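Local coordinates for protein CDA peptide synthetase I (Streptomyces coelicolor, PDB 5DU9) that is a condensation domain of a nonribosomal peptide synthetase, a two-lobed alpha/beta protein of the condensation-domain family, at residues E211-Y216 with L340-F345. The protein carries 1 engineered substitution. Numbering follows the deposited sequence.
Sequences ERDRAY and LAHSRF
Asp213 OD2 is joined to Arg344 N by a bridging water, which donates to OD2 at 2.7 Å and accepts from Arg344 N at 3.0 Å. Tyr204 OH, from helix 194-205, is the second partner of OD2. The other carboxylate oxygen has its own bridge, a second water lying 2.7 Å from Asp213 OD1 and donating also to Ala341 O. The polar link from helix 208-220 to Ala341 and the type I turn His342-Phe345 that follows thus runs through two waters, with no direct hydrogen bond between 211-216 and 340-345; the rest is direct ring and CH-pi packing. Asp213 OD1 also sits at the edge of the His342 imidazole, near its plane and 3.1 Å from CD2, while the carboxylate plane stands 79° to the ring.

One turn further along, Tyr216 lies over the same imidazole as an offset stack, centroids 3.7 Å apart and planes only 6° from parallel. His342 ND1 is over the centre of the phenol ring, and Tyr216 CG over the centre of the imidazole; Tyr216 CB adds a CH-pi contact, 3.8 Å from the His342 ring centroid. His342 ND1 bonds to Gly338 O, which fixes the rotation of the ring, and His342 O is bonded by Trp217 NE1. On the opposite flank of Asp213, CG of Phe345 is anti to the backbone N (chi1 -161°). One face of the Phe345 ring is turned to the helix backbone: Arg214 CA is over it, toward the rim, 4.0 Å from the centroid, and Arg214 CB and CG lie against CE1 and CZ. Arg214 NE goes on to a salt bridge with Glu353 OE1.

The contact ties helix 208-220 to the 342-345 turn of the condensation domain, with the Phe345 side chain about 12 Å from the bound (2S)-2-amino-N-butyl-propanamide. The carbonyl at ND1 and the carboxylate near CD2 would both tend to stabilise positive charge on the imidazole, so a doubly protonated ring may be favoured.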
loop_
_atom_site.group_PDB
_atom_site.type_symbol
_atom_site.label_atom_id
_atom_site.label_comp_id
_atom_site.label_asym_id
_atom_site.label_seq_id
_atom_site.Cartn_x
_atom_site.Cartn_y
_atom_site.Cartn_z
ATOM N N GLU A 211 10.493 24.826 -3.825
ATOM C CA GLU A 211 9.693 26.043 -3.915
ATOM C C GLU A 211 8.711 25.964 -5.081
ATOM O O GLU A 211 7.543 26.331 -4.945
ATOM C CB GLU A 211 10.606 27.267 -4.062
ATOM C CG GLU A 211 9.875 28.579 -4.289
ATOM C CD GLU A 211 10.803 29.783 -4.228
ATOM O OE1 GLU A 211 12.006 29.625 -4.522
ATOM O OE2 GLU A 211 10.329 30.885 -3.879
ATOM N N ARG A 212 9.187 25.478 -6.224
ATOM C CA ARG A 212 8.341 25.348 -7.405
ATOM C C ARG A 212 7.213 24.352 -7.159
ATOM O O ARG A 212 6.068 24.593 -7.538
ATOM C CB ARG A 212 9.164 24.913 -8.619
ATOM C CG ARG A 212 10.161 25.956 -9.100
ATOM C CD ARG A 212 10.697 25.618 -10.483
ATOM N NE ARG A 212 11.333 24.302 -10.527
ATOM C CZ ARG A 212 12.629 24.078 -10.318
ATOM N NH1 ARG A 212 13.457 25.079 -10.044
ATOM N NH2 ARG A 212 13.101 22.840 -10.383
ATOM N N ASP A 213 7.543 23.233 -6.523
ATOM C CA ASP A 213 6.543 22.214 -6.212
ATOM C C ASP A 213 5.491 22.758 -5.249
ATOM O O ASP A 213 4.294 22.525 -5.422
ATOM C CB ASP A 213 7.193 20.970 -5.602
ATOM C CG ASP A 213 7.975 20.149 -6.614
ATOM O OD1 ASP A 213 7.825 20.383 -7.832
ATOM O OD2 ASP A 213 8.730 19.247 -6.180
ATOM N N ARG A 214 5.951 23.466 -4.225
ATOM C CA ARG A 214 5.059 24.071 -3.245
ATOM C C ARG A 214 4.058 24.994 -3.937
ATOM O O ARG A 214 2.859 24.955 -3.661
ATOM C CB ARG A 214 5.865 24.850 -2.205
ATOM C CG ARG A 214 5.040 25.417 -1.062
ATOM C CD ARG A 214 5.899 26.292 -0.163
ATOM N NE ARG A 214 5.111 27.028 0.822
ATOM C CZ ARG A 214 5.582 28.029 1.560
ATOM N NH1 ARG A 214 6.841 28.425 1.428
ATOM N NH2 ARG A 214 4.791 28.641 2.431
ATOM N N ALA A 215 4.563 25.817 -4.846
ATOM C CA ALA A 215 3.725 26.753 -5.583
ATOM C C ALA A 215 2.720 26.019 -6.466
ATOM O O ALA A 215 1.555 26.415 -6.558
ATOM C CB ALA A 215 4.588 27.678 -6.424
ATOM N N TYR A 216 3.175 24.956 -7.121
ATOM C CA TYR A 216 2.299 24.167 -7.983
ATOM C C TYR A 216 1.111 23.616 -7.208
ATOM O O TYR A 216 -0.038 23.772 -7.620
ATOM C CB TYR A 216 3.060 23.005 -8.626
ATOM C CG TYR A 216 2.152 22.028 -9.346
ATOM C CD1 TYR A 216 1.664 22.311 -10.614
ATOM C CD2 TYR A 216 1.778 20.827 -8.754
ATOM C CE1 TYR A 216 0.832 21.427 -11.274
ATOM C CE2 TYR A 216 0.947 19.932 -9.407
ATOM C CZ TYR A 216 0.478 20.238 -10.666
ATOM O OH TYR A 216 -0.347 19.356 -11.317
ATOM N N LEU A 340 2.852 13.773 -11.254
ATOM C CA LEU A 340 4.137 13.084 -11.337
ATOM C C LEU A 340 5.296 14.065 -11.458
ATOM O O LEU A 340 6.379 13.822 -10.928
ATOM C CB LEU A 340 4.144 12.118 -12.522
ATOM C CG LEU A 340 3.218 10.909 -12.375
ATOM C CD1 LEU A 340 3.182 10.132 -13.681
ATOM C CD2 LEU A 340 3.650 10.009 -11.230
ATOM N N ALA A 341 5.060 15.174 -12.149
ATOM C CA ALA A 341 6.096 16.177 -12.374
ATOM C C ALA A 341 6.458 16.932 -11.092
ATOM O O ALA A 341 7.513 17.567 -11.020
ATOM C CB ALA A 341 5.651 17.157 -13.450
ATOM N N HIS A 342 5.584 16.854 -10.090
ATOM C CA HIS A 342 5.797 17.535 -8.813
ATOM C C HIS A 342 5.624 16.556 -7.647
ATOM O O HIS A 342 5.225 16.941 -6.553
ATOM C CB HIS A 342 4.825 18.708 -8.670
ATOM C CG HIS A 342 4.903 19.696 -9.794
ATOM N ND1 HIS A 342 4.163 19.567 -10.950
ATOM C CD2 HIS A 342 5.642 20.819 -9.944
ATOM C CE1 HIS A 342 4.436 20.575 -11.759
ATOM N NE2 HIS A 342 5.329 21.350 -11.173
ATOM N N SER A 343 5.955 15.292 -7.889
ATOM C CA SER A 343 5.644 14.213 -6.953
ATOM C C SER A 343 6.474 14.206 -5.667
ATOM O O SER A 343 6.120 13.509 -4.716
ATOM C CB SER A 343 5.813 12.861 -7.656
ATOM O OG SER A 343 7.176 12.618 -7.978
ATOM N N ARG A 344 7.570 14.960 -5.620
ATOM C CA ARG A 344 8.434 14.916 -4.440
ATOM C C ARG A 344 7.875 15.757 -3.297
ATOM O O ARG A 344 8.300 15.615 -2.155
ATOM C CB ARG A 344 9.853 15.374 -4.780
ATOM C CG ARG A 344 10.558 14.448 -5.753
ATOM C CD ARG A 344 12.068 14.636 -5.753
ATOM N NE ARG A 344 12.699 13.945 -4.628
ATOM C CZ ARG A 344 13.984 13.600 -4.578
ATOM N NH1 ARG A 344 14.791 13.877 -5.592
ATOM N NH2 ARG A 344 14.464 12.968 -3.511
ATOM N N PHE A 345 6.917 16.626 -3.592
ATOM C CA PHE A 345 6.315 17.424 -2.536
ATOM C C PHE A 345 5.420 16.524 -1.699
ATOM O O PHE A 345 4.619 15.771 -2.235
ATOM C CB PHE A 345 5.519 18.596 -3.101
ATOM C CG PHE A 345 5.270 19.684 -2.101
ATOM C CD1 PHE A 345 6.276 20.576 -1.767
ATOM C CD2 PHE A 345 4.039 19.810 -1.489
ATOM C CE1 PHE A 345 6.056 21.573 -0.842
ATOM C CE2 PHE A 345 3.812 20.809 -0.560
ATOM C CZ PHE A 345 4.822 21.689 -0.238
HETATM O O HOH W 1 8.800 16.923 -7.524
HETATM O O HOH W 2 9.081 19.519 -10.078
#